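Local structure of cupin 2, conserved barrel domain protein (Shewanella frigidimarina, 2PFW) at residues Gly22-Gln26 / Val37-Asp42; His52-Ser58 / Asp102-Arg108. The protein is of unknown function but, as a small KdgF-like cupin, probably binds a small ligand or metal inside its beta barrel. Residues are numbered along the deposited sequence.

Contact 1: Gly22-Gln26 / Val37-Asp42; sequences GLKRQ and VKIWFD
Residues 22-26 and 37-42 form the open-end part of the beta hairpin 23-31/34-41 in the cupin barrel. Both extended strands run antiparallel at 159°, axes 4.4 Å apart, pairing L23-F41, K24-W40, R25-I39 and Q26-K38. K24-W40 and Q26-K38 are the hydrogen-bonded pairs: K24 N to W40 O 3.1 Å, W40 N to K24 O 2.8 Å, Q26 N to K38 O and K38 N to Q26 O both 2.6 Å. D42 N to G22 O (2.9 Å) extends the ladder. On one face, L23 and F41 (both chi1 m) meet in a CH-pi contact, L23 CD2 lying 3.9 Å from the F41 ring centroid, over its face; R25 CG packs on I39 CD1 (3.5 Å). F41 also meets F65 edge-to-face and borders the ethanediol site. The other face carries W40 (chi1 m), whose ring edge at CZ3 meets Q26 CB at 3.5 Å. Q26 NE2 hydrogen-bonds to T14 O, while a water joins Q26 OE1 (2.8 Å) to K38 NZ (3.1 Å).

Contact 2: His52-Ser58 / Asp102-Arg108; sequences HRHSQVS and DTFSPAR. With EDO (1,2-ethanediol), chain C.
This contact carries part of the cupin histidine motif: H52 lies at a position that binds metal in many cupins, and Q56 where those proteins usually have glutamate. Strands 55-58 and 102-105 run antiparallel at 158°, axes 4.6 Å apart. S55-S105 and V57-T103 are the hydrogen-bonded pairs: S55 N to S105 O 2.9 Å, S105 N to S55 O 3.0 Å, V57 N to T103 O 2.8 Å, T103 N to V57 O 2.9 Å. T103 OG1 (chi1 p) adds a hydrogen bond to V57 O, 3.2 Å. Q56, S58, D102 and F104 share the pocket face. F104 (chi1 m) turns its ring edge to the H52 face, centroids 5.7 Å apart, planes at 83°; H52 NE2 to Q56 OE1 is a weak 3.1 Å hydrogen bond. A 1,2-ethanediol takes a weak hydrogen bond from Q56 NE2 at its O1 (2.9 Å) and donates from O1 to D102 OD1 (2.9 Å) and from O2 to D102 OD2 (2.7 Å), the carboxylate being less surely placed. Beyond the strands, P106 follows a cis peptide, and R108 (chi1-chi3 all m) folds its CD over the H54 ring, 3.3 Å from the centroid, while its NH2 bridges to D110. Strand 102-105 lies between strands 34-41 and 55-58, which is flanked in turn by strand 81-84; L34 of the second subunit packs on the opposite face, against S55, V57, T103 and S105.

Contact 1 closes before contact 2 opens along the chain, and their centres lie 16 Å apart, on opposite sides of the chain's centre. They nevertheless share one sheet, because strands 34-41 and 98-105 are neighbours in it. The seam between them is V37 against D102: V37 N and D102 O are 2.9 Å apart, a probable hydrogen bond, and I39 CG1 packs 3.6 Å from D102 OD2. The ethanediol, probably from the crystallisation liquor, ties the two to a common pocket: D102 of contact 2 takes hydrogen bonds from both diol hydroxyls, with Q56 NE2 adding a weak one to O1, while the side chain of F41 of contact 1 comes within about 4 Å of the molecule.

Contact 1: Gly22-Gln26 / Val37-Asp42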
ATOM      1  N   GLY A  22     -12.486 -17.367  -3.048  1.00 32.43           N
ATOM      2  CA  GLY A  22     -12.374 -16.602  -4.284  1.00 32.89           C
ATOM      3  C   GLY A  22     -11.262 -15.566  -4.208  1.00 30.14           C
ATOM      4  O   GLY A  22     -11.189 -14.686  -5.065  1.00 25.78           O
ATOM      5  N   LEU A  23     -10.424 -15.690  -3.189  1.00 28.38           N
ATOM      6  CA  LEU A  23      -9.358 -14.753  -2.879  1.00 28.83           C
ATOM      7  C   LEU A  23      -7.982 -15.351  -3.174  1.00 26.17           C
ATOM      8  O   LEU A  23      -7.741 -16.528  -2.916  1.00 24.52           O
ATOM      9  CB  LEU A  23      -9.414 -14.329  -1.412  1.00 29.40           C
ATOM     10  CG  LEU A  23     -10.547 -13.420  -0.953  1.00 29.20           C
ATOM     11  CD1 LEU A  23     -10.078 -12.519   0.184  1.00 32.93           C
ATOM     12  CD2 LEU A  23     -11.090 -12.579  -2.096  1.00 26.72           C
ATOM     13  N   LYS A  24      -7.097 -14.519  -3.709  1.00 27.74           N
ATOM     14  CA  LYS A  24      -5.694 -14.870  -3.914  1.00 27.63           C
ATOM     15  C   LYS A  24      -4.803 -13.790  -3.309  1.00 21.42           C
ATOM     16  O   LYS A  24      -5.111 -12.606  -3.443  1.00 24.12           O
ATOM     17  CB  LYS A  24      -5.374 -15.042  -5.391  1.00 29.05           C
ATOM     18  CG  LYS A  24      -5.899 -16.317  -6.031  1.00 30.56           C
ATOM     19  CD  LYS A  24      -5.447 -16.441  -7.473  1.00 36.34           C
ATOM     20  CE  LYS A  24      -6.594 -16.427  -8.472  1.00 38.40           C
ATOM     21  NZ  LYS A  24      -6.795 -15.074  -9.074  1.00 38.53           N
ATOM     22  N   ARG A  25      -3.723 -14.174  -2.636  1.00 26.40           N
ATOM     23  CA  ARG A  25      -2.943 -13.198  -1.875  1.00 25.82           C
ATOM     24  C   ARG A  25      -1.461 -13.254  -2.249  1.00 20.43           C
ATOM     25  O   ARG A  25      -0.906 -14.345  -2.379  1.00 21.88           O
ATOM     26  CB  ARG A  25      -3.099 -13.432  -0.369  1.00 26.56           C
ATOM     27  CG  ARG A  25      -2.395 -12.410   0.506  1.00 26.40           C
ATOM     28  CD  ARG A  25      -2.831 -12.508   1.963  1.00 28.04           C
ATOM     29  NE  ARG A  25      -2.403 -13.768   2.548  1.00 32.10           N
ATOM     30  CZ  ARG A  25      -3.017 -14.516   3.445  1.00 30.84           C
ATOM     31  NH1 ARG A  25      -4.189 -14.173   3.958  1.00 34.60           N
ATOM     32  NH2 ARG A  25      -2.450 -15.649   3.851  1.00 34.17           N
ATOM     33  N   GLN A  26      -0.848 -12.086  -2.412  1.00 22.35           N
ATOM     34  CA  GLN A  26       0.588 -12.005  -2.648  1.00 21.97           C
ATOM     35  C   GLN A  26       1.265 -11.035  -1.683  1.00 15.27           C
ATOM     36  O   GLN A  26       0.856  -9.883  -1.552  1.00 18.88           O
ATOM     37  CB  GLN A  26       0.896 -11.566  -4.078  1.00 24.97           C
ATOM     38  CG  GLN A  26       2.367 -11.699  -4.461  1.00 23.31           C
ATOM     39  CD  GLN A  26       2.630 -11.075  -5.818  1.00 19.34           C
ATOM     40  OE1 GLN A  26       2.284  -9.912  -6.018  1.00 20.76           O
ATOM     41  NE2 GLN A  26       3.223 -11.839  -6.723  1.00 28.37           N
ATOM     42  N   VAL A  37       0.103  -6.587   1.331  1.00 19.94           N
ATOM     43  CA  VAL A  37      -0.160  -7.720   0.447  1.00 19.34           C
ATOM     44  C   VAL A  37      -1.021  -7.256  -0.739  1.00 18.52           C
ATOM     45  O   VAL A  37      -1.599  -6.172  -0.680  1.00 18.62           O
ATOM     46  CB  VAL A  37      -0.862  -8.894   1.144  1.00 23.57           C
ATOM     47  CG1 VAL A  37      -0.052  -9.360   2.343  1.00 26.38           C
ATOM     48  CG2 VAL A  37      -2.277  -8.503   1.551  1.00 19.32           C
ATOM     49  N   LYS A  38      -1.049  -8.098  -1.757  1.00 19.98           N
ATOM     50  CA  LYS A  38      -1.870  -7.953  -2.945  1.00 21.29           C
ATOM     51  C   LYS A  38      -2.935  -9.051  -2.964  1.00 12.38           C
ATOM     52  O   LYS A  38      -2.594 -10.229  -2.920  1.00 15.39           O
ATOM     53  CB  LYS A  38      -1.028  -8.025  -4.219  1.00 22.14           C
ATOM     54  CG  LYS A  38      -1.694  -7.416  -5.437  1.00 19.65           C
ATOM     55  CD  LYS A  38      -0.851  -7.602  -6.689  1.00 25.29           C
ATOM     56  CE  LYS A  38      -1.089  -6.447  -7.650  1.00 25.28           C
ATOM     57  NZ  LYS A  38      -0.457  -6.701  -8.976  1.00 24.65           N
ATOM     58  N   ILE A  39      -4.191  -8.636  -3.018  1.00 20.54           N
ATOM     59  CA  ILE A  39      -5.332  -9.539  -3.004  1.00 20.48           C
ATOM     60  C   ILE A  39      -6.129  -9.455  -4.306  1.00 18.80           C
ATOM     61  O   ILE A  39      -6.636  -8.385  -4.641  1.00 20.06           O
ATOM     62  CB  ILE A  39      -6.302  -9.223  -1.848  1.00 23.86           C
ATOM     63  CG1 ILE A  39      -5.627  -8.959  -0.499  1.00 21.69           C
ATOM     64  CG2 ILE A  39      -7.345 -10.327  -1.739  1.00 22.20           C
ATOM     65  CD1 ILE A  39      -5.052 -10.195   0.146  1.00 22.34           C
ATOM     66  N   TRP A  40      -6.237 -10.568  -5.018  1.00 21.19           N
ATOM     67  CA  TRP A  40      -7.075 -10.640  -6.207  1.00 26.00           C
ATOM     68  C   TRP A  40      -8.463 -11.167  -5.838  1.00 24.26           C
ATOM     69  O   TRP A  40      -8.563 -12.263  -5.287  1.00 25.11           O
ATOM     70  CB  TRP A  40      -6.489 -11.558  -7.272  1.00 26.57           C
ATOM     71  CG  TRP A  40      -5.240 -11.077  -7.932  1.00 27.82           C
ATOM     72  CD1 TRP A  40      -5.116 -10.498  -9.160  1.00 28.02           C
ATOM     73  CD2 TRP A  40      -3.915 -11.139  -7.382  1.00 30.10           C
ATOM     74  NE1 TRP A  40      -3.794 -10.196  -9.406  1.00 31.31           N
ATOM     75  CE2 TRP A  40      -3.038 -10.579  -8.331  1.00 29.83           C
ATOM     76  CE3 TRP A  40      -3.397 -11.618  -6.174  1.00 27.36           C
ATOM     77  CZ2 TRP A  40      -1.669 -10.483  -8.110  1.00 28.92           C
ATOM     78  CZ3 TRP A  40      -2.040 -11.521  -5.959  1.00 28.86           C
ATOM     79  CH2 TRP A  40      -1.190 -10.960  -6.919  1.00 28.69           C
ATOM     80  N   PHE A  41      -9.498 -10.396  -6.145  1.00 24.94           N
ATOM     81  CA  PHE A  41     -10.866 -10.858  -5.933  1.00 25.12           C
ATOM     82  C   PHE A  41     -11.456 -11.472  -7.200  1.00 25.56           C
ATOM     83  O   PHE A  41     -11.548 -10.796  -8.227  1.00 26.54           O
ATOM     84  CB  PHE A  41     -11.747  -9.698  -5.469  1.00 25.01           C
ATOM     85  CG  PHE A  41     -11.500  -9.227  -4.048  1.00 27.25           C
ATOM     86  CD1 PHE A  41     -10.260  -8.739  -3.672  1.00 26.03           C
ATOM     87  CD2 PHE A  41     -12.514  -9.271  -3.103  1.00 26.84           C
ATOM     88  CE1 PHE A  41     -10.038  -8.306  -2.377  1.00 29.72           C
ATOM     89  CE2 PHE A  41     -12.298  -8.841  -1.807  1.00 27.09           C
ATOM     90  CZ  PHE A  41     -11.057  -8.354  -1.443  1.00 28.64           C
ATOM     91  N   ASP A  42     -11.870 -12.730  -7.160  1.00 28.29           N
ATOM     92  CA  ASP A  42     -12.820 -13.258  -8.141  1.00 26.84           C
ATOM     93  C   ASP A  42     -14.109 -12.444  -8.099  1.00 29.27           C
ATOM     94  O   ASP A  42     -14.387 -11.758  -7.112  1.00 23.45           O
ATOM     95  CB  ASP A  42     -13.127 -14.727  -7.890  1.00 26.92           C
ATOM     96  CG  ASP A  42     -11.888 -15.596  -7.849  1.00 31.35           C
ATOM     97  OD1 ASP A  42     -10.817 -15.100  -8.260  1.00 37.15           O
ATOM     98  OD2 ASP A  42     -11.988 -16.756  -7.405  1.00 37.91           O
TER
HETATM   99  O   HOH W   1      -8.855 -14.302  -7.061  1.00 28.03           O
HETATM  100  O   HOH W   2       2.244  -8.001  -8.064  1.00 21.57           O

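Contact 2: His52-Ser58 / Asp102-Arg108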
ATOM      1  N   HIS A  52     -10.240  -6.654  13.562  1.00 21.42           N
ATOM      2  CA  HIS A  52      -8.932  -7.067  14.083  1.00 20.36           C
ATOM      3  C   HIS A  52      -8.228  -5.883  14.731  1.00 17.19           C
ATOM      4  O   HIS A  52      -8.591  -4.719  14.535  1.00 18.53           O
ATOM      5  CB  HIS A  52      -8.098  -7.703  12.973  1.00 20.85           C
ATOM      6  CG  HIS A  52      -8.116  -6.979  11.664  1.00 20.82           C
ATOM      7  ND1 HIS A  52      -7.726  -5.665  11.542  1.00 23.19           N
ATOM      8  CD2 HIS A  52      -8.467  -7.373  10.416  1.00 23.35           C
ATOM      9  CE1 HIS A  52      -7.840  -5.281  10.281  1.00 22.80           C
ATOM     10  NE2 HIS A  52      -8.288  -6.302   9.576  1.00 22.11           N
ATOM     11  N   ARG A  53      -7.206  -6.160  15.544  1.00 21.50           N
ATOM     12  CA  ARG A  53      -6.507  -5.079  16.243  1.00 21.75           C
ATOM     13  C   ARG A  53      -5.722  -4.211  15.260  1.00 16.17           C
ATOM     14  O   ARG A  53      -5.660  -2.994  15.399  1.00 20.59           O
ATOM     15  CB  ARG A  53      -5.563  -5.641  17.305  1.00 22.16           C
ATOM     16  CG  ARG A  53      -4.475  -6.571  16.782  1.00 23.39           C
ATOM     17  CD  ARG A  53      -3.686  -7.154  17.947  1.00 29.03           C
ATOM     18  NE  ARG A  53      -2.522  -7.920  17.547  1.00 21.99           N
ATOM     19  CZ  ARG A  53      -2.484  -9.197  17.221  1.00 26.53           C
ATOM     20  NH1 ARG A  53      -3.583  -9.941  17.228  1.00 39.86           N
ATOM     21  NH2 ARG A  53      -1.331  -9.761  16.874  1.00 36.96           N
ATOM     22  N   HIS A  54      -5.125  -4.857  14.271  1.00 21.12           N
ATOM     23  CA  HIS A  54      -4.223  -4.207  13.328  1.00 21.15           C
ATOM     24  C   HIS A  54      -4.839  -2.972  12.690  1.00 21.25           C
ATOM     25  O   HIS A  54      -6.009  -2.977  12.286  1.00 27.33           O
ATOM     26  CB  HIS A  54      -3.819  -5.196  12.233  1.00 20.78           C
ATOM     27  CG  HIS A  54      -3.284  -6.500  12.722  1.00 21.31           C
ATOM     28  ND1 HIS A  54      -4.089  -7.514  13.195  1.00 24.81           N
ATOM     29  CD2 HIS A  54      -2.015  -6.967  12.809  1.00 25.69           C
ATOM     30  CE1 HIS A  54      -3.347  -8.545  13.554  1.00 25.21           C
ATOM     31  NE2 HIS A  54      -2.079  -8.235  13.330  1.00 28.40           N
ATOM     32  N   SER A  55      -4.077  -1.878  12.579  1.00 19.00           N
ATOM     33  CA  SER A  55      -4.524  -0.772  11.732  1.00 17.89           C
ATOM     34  C   SER A  55      -4.475  -1.243  10.278  1.00 15.86           C
ATOM     35  O   SER A  55      -3.703  -2.138   9.938  1.00 13.35           O
ATOM     36  CB  SER A  55      -3.687   0.477  11.950  1.00 22.18           C
ATOM     37  OG  SER A  55      -4.162   1.225  13.054  1.00 27.55           O
ATOM     38  N   GLN A  56      -5.312  -0.668   9.423  1.00 20.59           N
ATOM     39  CA  GLN A  56      -5.364  -1.144   8.039  1.00 22.21           C
ATOM     40  C   GLN A  56      -5.619   0.033   7.099  1.00 21.57           C
ATOM     41  O   GLN A  56      -6.541   0.822   7.318  1.00 18.95           O
ATOM     42  CB  GLN A  56      -6.429  -2.222   7.847  1.00 25.17           C
ATOM     43  CG  GLN A  56      -6.575  -2.714   6.414  1.00 23.91           C
ATOM     44  CD  GLN A  56      -7.742  -3.661   6.223  1.00 28.45           C
ATOM     45  OE1 GLN A  56      -8.085  -4.471   7.084  1.00 28.39           O
ATOM     46  NE2 GLN A  56      -8.378  -3.574   5.060  1.00 25.89           N
ATOM     47  N   VAL A  57      -4.795   0.141   6.058  1.00 20.70           N
ATOM     48  CA  VAL A  57      -5.094   1.074   4.961  1.00 17.13           C
ATOM     49  C   VAL A  57      -5.159   0.260   3.672  1.00 17.45           C
ATOM     50  O   VAL A  57      -4.339  -0.634   3.464  1.00 18.00           O
ATOM     51  CB  VAL A  57      -4.084   2.215   4.874  1.00 15.68           C
ATOM     52  CG1 VAL A  57      -4.512   3.281   3.876  1.00 16.78           C
ATOM     53  CG2 VAL A  57      -3.899   2.873   6.239  1.00 25.01           C
ATOM     54  N   SER A  58      -6.154   0.546   2.835  1.00 17.78           N
ATOM     55  CA  SER A  58      -6.393  -0.262   1.643  1.00 15.87           C
ATOM     56  C   SER A  58      -6.516   0.652   0.422  1.00  7.22           C
ATOM     57  O   SER A  58      -7.089   1.737   0.494  1.00 14.41           O
ATOM     58  CB  SER A  58      -7.643  -1.121   1.806  1.00 18.64           C
ATOM     59  OG  SER A  58      -7.379  -2.411   2.302  1.00 16.58           O
ATOM     60  N   ASP A 102      -3.772  -4.322   0.489  1.00 19.02           N
ATOM     61  CA  ASP A 102      -4.068  -4.228   1.916  1.00 20.03           C
ATOM     62  C   ASP A 102      -2.756  -4.050   2.688  1.00 14.37           C
ATOM     63  O   ASP A 102      -1.887  -4.909   2.547  1.00 13.81           O
ATOM     64  CB  ASP A 102      -4.792  -5.463   2.428  1.00 20.59           C
ATOM     65  CG  ASP A 102      -6.252  -5.588   2.055  1.00 21.61           C
ATOM     66  OD1 ASP A 102      -6.914  -4.584   1.730  1.00 20.73           O
ATOM     67  OD2 ASP A 102      -6.774  -6.724   2.088  1.00 23.85           O
ATOM     68  N   THR A 103      -2.658  -2.980   3.460  1.00 18.74           N
ATOM     69  CA  THR A 103      -1.529  -2.779   4.360  1.00 19.77           C
ATOM     70  C   THR A 103      -1.986  -2.666   5.811  1.00 19.10           C
ATOM     71  O   THR A 103      -3.008  -2.037   6.084  1.00 21.59           O
ATOM     72  CB  THR A 103      -0.740  -1.516   3.977  1.00 14.22           C
ATOM     73  OG1 THR A 103      -1.337  -0.356   4.551  1.00 27.24           O
ATOM     74  CG2 THR A 103      -0.796  -1.330   2.462  1.00 21.74           C
ATOM     75  N   PHE A 104      -1.220  -3.270   6.706  1.00 20.57           N
ATOM     76  CA  PHE A 104      -1.540  -3.380   8.119  1.00 23.69           C
ATOM     77  C   PHE A 104      -0.396  -2.917   9.017  1.00 22.55           C
ATOM     78  O   PHE A 104       0.754  -3.274   8.744  1.00 19.06           O
ATOM     79  CB  PHE A 104      -1.858  -4.839   8.469  1.00 22.16           C
ATOM     80  CG  PHE A 104      -2.956  -5.419   7.594  1.00 24.27           C
ATOM     81  CD1 PHE A 104      -4.285  -5.178   7.904  1.00 25.34           C
ATOM     82  CD2 PHE A 104      -2.634  -6.179   6.483  1.00 20.81           C
ATOM     83  CE1 PHE A 104      -5.294  -5.691   7.110  1.00 26.06           C
ATOM     84  CE2 PHE A 104      -3.641  -6.699   5.696  1.00 26.53           C
ATOM     85  CZ  PHE A 104      -4.967  -6.454   6.009  1.00 24.11           C
ATOM     86  N   SER A 105      -0.676  -2.165  10.078  1.00 19.35           N
ATOM     87  CA  SER A 105       0.325  -1.995  11.127  1.00 24.37           C
ATOM     88  C   SER A 105      -0.076  -2.761  12.404  1.00 26.24           C
ATOM     89  O   SER A 105      -1.229  -2.354  12.780  1.00 19.69           O
ATOM     90  CB  SER A 105       0.603  -0.549  11.520  1.00 23.84           C
ATOM     91  OG  SER A 105       1.735  -0.555  12.393  1.00 27.08           O
ATOM     92  N   PRO A 106       0.398  -3.666  13.253  1.00 21.18           N
ATOM     93  CA  PRO A 106       1.409  -4.735  13.411  1.00 24.85           C
ATOM     94  C   PRO A 106       1.374  -5.540  12.110  1.00 28.83           C
ATOM     95  O   PRO A 106       0.423  -5.357  11.340  1.00 33.02           O
ATOM     96  CB  PRO A 106       0.978  -5.581  14.592  1.00 29.09           C
ATOM     97  CG  PRO A 106      -0.384  -5.085  14.934  1.00 25.66           C
ATOM     98  CD  PRO A 106      -0.352  -3.633  14.575  1.00 24.15           C
ATOM     99  N   ALA A 107       2.341  -6.406  11.846  1.00 26.67           N
ATOM    100  CA  ALA A 107       2.139  -7.423  10.819  1.00 25.89           C
ATOM    101  C   ALA A 107       0.979  -8.334  11.221  1.00 32.03           C
ATOM    102  O   ALA A 107       0.670  -8.440  12.408  1.00 33.23           O
ATOM    103  CB  ALA A 107       3.398  -8.237  10.598  1.00 22.20           C
ATOM    104  N   ARG A 108       0.352  -8.978  10.247  1.00 30.44           N
ATOM    105  CA  ARG A 108      -0.590 -10.060  10.504  1.00 30.31           C
ATOM    106  C   ARG A 108       0.163 -11.383  10.556  1.00 31.97           C
ATOM    107  O   ARG A 108       0.570 -11.911   9.514  1.00 34.12           O
ATOM    108  CB  ARG A 108      -1.677 -10.112   9.430  1.00 28.96           C
ATOM    109  CG  ARG A 108      -2.559  -8.882   9.351  1.00 24.49           C
ATOM    110  CD  ARG A 108      -3.731  -9.003  10.311  1.00 27.56           C
ATOM    111  NE  ARG A 108      -4.651 -10.066   9.909  1.00 29.47           N
ATOM    112  CZ  ARG A 108      -5.663  -9.934   9.064  1.00 26.65           C
ATOM    113  NH1 ARG A 108      -5.949  -8.778   8.479  1.00 29.32           N
ATOM    114  NH2 ARG A 108      -6.432 -10.976   8.776  1.00 32.44           N
TER
HETATM  115  C1  EDO C 116      -9.420  -6.355   2.919  1.00 29.06           C
HETATM  116  O1  EDO C 116      -9.625  -4.949   2.770  1.00 30.03           O
HETATM  117  C2  EDO C 116      -9.726  -7.047   1.597  1.00 29.58           C
HETATM  118  O2  EDO C 116      -8.967  -8.257   1.502  1.00 34.82           O